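PDB 5EJR: myosin-I heavy chain from Dictyostelium discoideum, which is an actin-based class VII motor with ATPase activity that acts in early phagocytosis and adhesion, seen here as its second MyTH4-FERM tail domain. Local coordinates for residues Asp208-Ser220 / Lys287-Phe299. Numbering follows the deposited sequence.
With EDO (1,2-ethanediol), chain C; EDO (1,2-ethanediol), chain E.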
# COMPACT_ATOMS: atom_id res chain seq x y z
N ASP A 208 -8.67 21.94 -0.62
CA ASP A 208 -8.31 21.29 0.65
C ASP A 208 -7.23 20.21 0.51
O ASP A 208 -7.16 19.53 -0.52
CB ASP A 208 -9.56 20.72 1.36
CG ASP A 208 -10.52 19.95 0.47
OD1 ASP A 208 -10.08 19.44 -0.59
OD2 ASP A 208 -11.72 19.84 0.84
N ILE A 209 -6.39 20.07 1.55
CA ILE A 209 -5.27 19.11 1.59
C ILE A 209 -5.75 17.67 1.78
O ILE A 209 -6.49 17.38 2.72
CB ILE A 209 -4.17 19.52 2.62
CG1 ILE A 209 -3.02 18.47 2.72
CG2 ILE A 209 -4.76 19.84 4.02
CD1 ILE A 209 -1.89 18.59 1.67
N SER A 210 -5.30 16.78 0.89
CA SER A 210 -5.61 15.35 0.96
C SER A 210 -4.89 14.71 2.17
O SER A 210 -3.71 14.98 2.41
CB SER A 210 -5.20 14.66 -0.33
OG SER A 210 -6.04 15.06 -1.40
N THR A 211 -5.61 13.89 2.94
CA THR A 211 -5.06 13.20 4.11
C THR A 211 -5.46 11.73 4.10
O THR A 211 -6.49 11.38 3.52
CB THR A 211 -5.53 13.82 5.45
OG1 THR A 211 -6.93 13.58 5.63
CG2 THR A 211 -5.17 15.30 5.62
N CYS A 212 -4.68 10.89 4.79
CA CYS A 212 -4.96 9.48 4.99
C CYS A 212 -5.03 9.24 6.50
O CYS A 212 -4.20 9.77 7.24
CB CYS A 212 -3.90 8.59 4.33
SG CYS A 212 -4.29 6.82 4.41
N LYS A 213 -6.04 8.47 6.94
CA LYS A 213 -6.28 8.11 8.34
C LYS A 213 -5.36 6.95 8.73
O LYS A 213 -5.36 5.92 8.05
CB LYS A 213 -7.75 7.68 8.49
CG LYS A 213 -8.51 8.34 9.63
CD LYS A 213 -9.76 7.55 9.99
CE LYS A 213 -10.56 8.19 11.10
NZ LYS A 213 -11.83 7.45 11.33
N ILE A 214 -4.53 7.14 9.77
CA ILE A 214 -3.61 6.12 10.28
C ILE A 214 -3.87 5.83 11.77
O ILE A 214 -3.81 6.75 12.60
CB ILE A 214 -2.10 6.41 10.00
CG1 ILE A 214 -1.84 6.96 8.56
CG2 ILE A 214 -1.23 5.18 10.32
CD1 ILE A 214 -2.11 6.02 7.39
N ARG A 215 -4.12 4.55 12.09
CA ARG A 215 -4.39 4.14 13.46
C ARG A 215 -3.12 3.77 14.21
O ARG A 215 -2.11 3.40 13.59
CB ARG A 215 -5.38 2.98 13.50
CG ARG A 215 -6.70 3.29 12.80
CD ARG A 215 -7.79 2.36 13.27
NE ARG A 215 -8.78 2.12 12.22
CZ ARG A 215 -9.78 1.26 12.31
NH1 ARG A 215 -9.95 0.55 13.43
NH2 ARG A 215 -10.62 1.10 11.30
N PHE A 216 -3.17 3.89 15.54
CA PHE A 216 -2.09 3.49 16.44
C PHE A 216 -2.66 2.36 17.28
O PHE A 216 -3.86 2.13 17.24
CB PHE A 216 -1.60 4.66 17.31
CG PHE A 216 -0.71 5.61 16.55
CD1 PHE A 216 -1.25 6.57 15.70
CD2 PHE A 216 0.67 5.57 16.70
CE1 PHE A 216 -0.42 7.44 14.98
CE2 PHE A 216 1.50 6.45 15.99
CZ PHE A 216 0.95 7.37 15.12
N ILE A 217 -1.80 1.65 18.01
CA ILE A 217 -2.16 0.50 18.84
C ILE A 217 -3.21 0.84 19.93
O ILE A 217 -3.98 -0.03 20.32
CB ILE A 217 -0.85 -0.14 19.43
CG1 ILE A 217 -1.10 -1.55 20.04
CG2 ILE A 217 -0.14 0.79 20.41
CD1 ILE A 217 -1.13 -2.68 19.03
N ASP A 218 -3.26 2.11 20.40
CA ASP A 218 -4.21 2.53 21.44
C ASP A 218 -5.60 2.81 20.87
O ASP A 218 -6.51 3.17 21.62
CB ASP A 218 -3.65 3.72 22.26
CG ASP A 218 -3.47 5.05 21.53
OD1 ASP A 218 -3.62 5.09 20.30
OD2 ASP A 218 -3.13 6.05 22.20
N GLN A 219 -5.77 2.62 19.53
CA GLN A 219 -6.98 2.81 18.74
C GLN A 219 -7.21 4.30 18.39
O GLN A 219 -8.19 4.63 17.71
CB GLN A 219 -8.23 2.15 19.37
CG GLN A 219 -8.14 0.64 19.48
CD GLN A 219 -9.23 0.09 20.36
OE1 GLN A 219 -9.05 -0.11 21.57
NE2 GLN A 219 -10.41 -0.16 19.79
N SER A 220 -6.27 5.18 18.79
CA SER A 220 -6.31 6.59 18.44
C SER A 220 -5.85 6.70 16.99
O SER A 220 -5.26 5.76 16.47
CB SER A 220 -5.45 7.43 19.38
OG SER A 220 -4.08 7.46 19.00
N LYS A 287 -12.90 -10.47 2.46
CA LYS A 287 -14.08 -9.91 3.11
C LYS A 287 -13.63 -8.83 4.11
O LYS A 287 -12.58 -8.98 4.75
CB LYS A 287 -14.84 -11.01 3.86
CG LYS A 287 -15.60 -12.02 2.97
CD LYS A 287 -17.02 -11.56 2.55
CE LYS A 287 -18.00 -11.31 3.68
NZ LYS A 287 -18.30 -12.53 4.47
N GLY A 288 -14.44 -7.78 4.25
CA GLY A 288 -14.20 -6.71 5.20
C GLY A 288 -13.29 -5.58 4.75
O GLY A 288 -12.82 -5.57 3.61
N GLU A 289 -13.06 -4.63 5.67
CA GLU A 289 -12.28 -3.42 5.42
C GLU A 289 -10.84 -3.46 5.99
O GLU A 289 -10.63 -3.87 7.13
CB GLU A 289 -13.04 -2.20 6.00
CG GLU A 289 -12.79 -0.91 5.23
CD GLU A 289 -12.95 0.38 6.02
OE1 GLU A 289 -12.27 0.54 7.06
OE2 GLU A 289 -13.71 1.26 5.55
N PHE A 290 -9.87 -2.97 5.19
CA PHE A 290 -8.48 -2.84 5.62
C PHE A 290 -8.24 -1.43 6.16
O PHE A 290 -8.82 -0.46 5.67
CB PHE A 290 -7.48 -3.06 4.46
CG PHE A 290 -7.15 -4.49 4.12
CD1 PHE A 290 -6.10 -5.15 4.75
CD2 PHE A 290 -7.84 -5.17 3.11
CE1 PHE A 290 -5.78 -6.48 4.43
CE2 PHE A 290 -7.52 -6.49 2.79
CZ PHE A 290 -6.50 -7.14 3.45
N TYR A 291 -7.31 -1.33 7.11
CA TYR A 291 -6.85 -0.06 7.64
C TYR A 291 -5.37 -0.13 7.94
O TYR A 291 -4.84 -1.22 8.15
CB TYR A 291 -7.69 0.43 8.84
CG TYR A 291 -7.55 -0.40 10.09
CD1 TYR A 291 -6.56 -0.13 11.03
CD2 TYR A 291 -8.46 -1.42 10.37
CE1 TYR A 291 -6.46 -0.87 12.21
CE2 TYR A 291 -8.36 -2.17 11.55
CZ TYR A 291 -7.37 -1.88 12.47
OH TYR A 291 -7.27 -2.61 13.63
N PHE A 292 -4.70 1.02 7.92
CA PHE A 292 -3.28 1.15 8.24
C PHE A 292 -3.10 1.35 9.74
O PHE A 292 -3.80 2.17 10.34
CB PHE A 292 -2.67 2.35 7.52
CG PHE A 292 -2.56 2.24 6.03
CD1 PHE A 292 -1.73 1.30 5.44
CD2 PHE A 292 -3.23 3.14 5.20
CE1 PHE A 292 -1.60 1.23 4.06
CE2 PHE A 292 -3.12 3.05 3.81
CZ PHE A 292 -2.28 2.11 3.25
N GLN A 293 -2.15 0.61 10.33
CA GLN A 293 -1.83 0.73 11.75
C GLN A 293 -0.30 0.87 11.95
O GLN A 293 0.47 0.09 11.40
CB GLN A 293 -2.42 -0.46 12.51
CG GLN A 293 -1.96 -0.63 13.97
CD GLN A 293 -2.33 -2.00 14.51
OE1 GLN A 293 -1.72 -3.00 14.18
NE2 GLN A 293 -3.29 -2.06 15.41
N VAL A 294 0.11 1.89 12.69
CA VAL A 294 1.51 2.11 13.04
C VAL A 294 1.85 1.06 14.10
O VAL A 294 1.06 0.80 15.01
CB VAL A 294 1.83 3.56 13.49
CG1 VAL A 294 3.17 3.66 14.22
CG2 VAL A 294 1.83 4.50 12.28
N ARG A 295 3.00 0.42 13.93
CA ARG A 295 3.47 -0.59 14.87
C ARG A 295 4.95 -0.36 15.09
O ARG A 295 5.63 0.14 14.19
CB ARG A 295 3.26 -2.00 14.31
CG ARG A 295 1.79 -2.44 14.26
CD ARG A 295 1.71 -3.93 14.01
NE ARG A 295 2.03 -4.74 15.19
CZ ARG A 295 1.19 -4.99 16.19
NH1 ARG A 295 -0.00 -4.40 16.23
NH2 ARG A 295 1.55 -5.79 17.19
N ARG A 296 5.45 -0.75 16.25
CA ARG A 296 6.89 -0.69 16.44
C ARG A 296 7.41 -1.94 15.75
O ARG A 296 6.94 -3.07 16.04
CB ARG A 296 7.32 -0.64 17.90
CG ARG A 296 8.85 -0.53 17.91
CD ARG A 296 9.37 -0.32 19.24
NE ARG A 296 10.82 -0.47 19.29
CZ ARG A 296 11.51 -0.19 20.38
NH1 ARG A 296 10.90 0.27 21.46
NH2 ARG A 296 12.82 -0.38 20.40
N ARG A 297 8.22 -1.71 14.73
CA ARG A 297 8.71 -2.74 13.84
C ARG A 297 10.03 -3.31 14.28
O ARG A 297 10.20 -4.52 14.24
CB ARG A 297 8.80 -2.17 12.41
CG ARG A 297 9.24 -3.19 11.31
CD ARG A 297 8.15 -4.20 10.95
NE ARG A 297 6.96 -3.56 10.38
CZ ARG A 297 5.71 -3.85 10.75
NH1 ARG A 297 5.48 -4.77 11.68
NH2 ARG A 297 4.68 -3.22 10.18
N PHE A 298 10.98 -2.47 14.70
CA PHE A 298 12.32 -2.93 15.03
C PHE A 298 12.68 -2.84 16.51
O PHE A 298 12.35 -1.87 17.18
CB PHE A 298 13.34 -2.19 14.18
CG PHE A 298 13.10 -2.33 12.70
CD1 PHE A 298 13.37 -3.54 12.04
CD2 PHE A 298 12.65 -1.25 11.94
CE1 PHE A 298 13.17 -3.66 10.65
CE2 PHE A 298 12.47 -1.37 10.54
CZ PHE A 298 12.71 -2.58 9.92
N PHE A 299 13.39 -3.86 16.99
CA PHE A 299 13.81 -3.99 18.39
C PHE A 299 15.28 -4.31 18.37
O PHE A 299 15.65 -5.43 18.05
CB PHE A 299 13.01 -5.11 19.08
CG PHE A 299 11.55 -4.76 19.30
CD1 PHE A 299 10.62 -4.95 18.28
CD2 PHE A 299 11.12 -4.24 20.52
CE1 PHE A 299 9.28 -4.60 18.47
CE2 PHE A 299 9.77 -3.90 20.72
CZ PHE A 299 8.86 -4.08 19.70
C1 EDO C . -6.53 3.41 6.36
O1 EDO C . -6.56 3.51 7.79
C2 EDO C . -7.54 4.37 5.68
O2 EDO C . -6.93 4.90 4.50
C1 EDO E . 9.13 -2.66 7.54
O1 EDO E . 8.12 -1.83 8.12
C2 EDO E . 8.82 -2.91 6.02
O2 EDO E . 9.23 -1.75 5.30
O HOH W 1 0.93 1.93 17.46
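Arg215 lays its guanidinium flat over one face of the Tyr291 ring, CZ standing 3.5 Å from the ring centroid with the planes only 6° apart: a cation-pi stack. NH1 reaches out toward the phenol end, whose OH bonds to Glu260, while NH2 comes over CD2. Were Tyr291 replaced by an alanine, the guanidinium would probably lose the flat surface it lies on and turn more freely, and Glu260 its hydroxyl partner. The backbones meet in a single parallel bridge, Arg215 with Gln293, joining the first and last strands of the ubiquitin-like FERM lobe. Arg215 N donates to Phe292 O (3.0 Å), and Val294 N donates to Arg215 O (2.8 Å). The next rung is opened by a water, which accepts from Ile217 N and donates to Val294 O. Val294 CB lies over one face of the Phe216 ring, toward its rim, in a CH-pi contact, its CG1 3.7 Å from Phe216 CE2. With CG2 anti to the carbonyl carbon, this methyl meets Ile214 CG2, and both side chains also touch Val239 of helix 232-243. Ile214 CD1 rests on Phe292 CB, 3.7 Å away. Two bonds and a water thus link the backbones beside buried apolar packing, while the partly exposed Arg215 charge lies against an aromatic face.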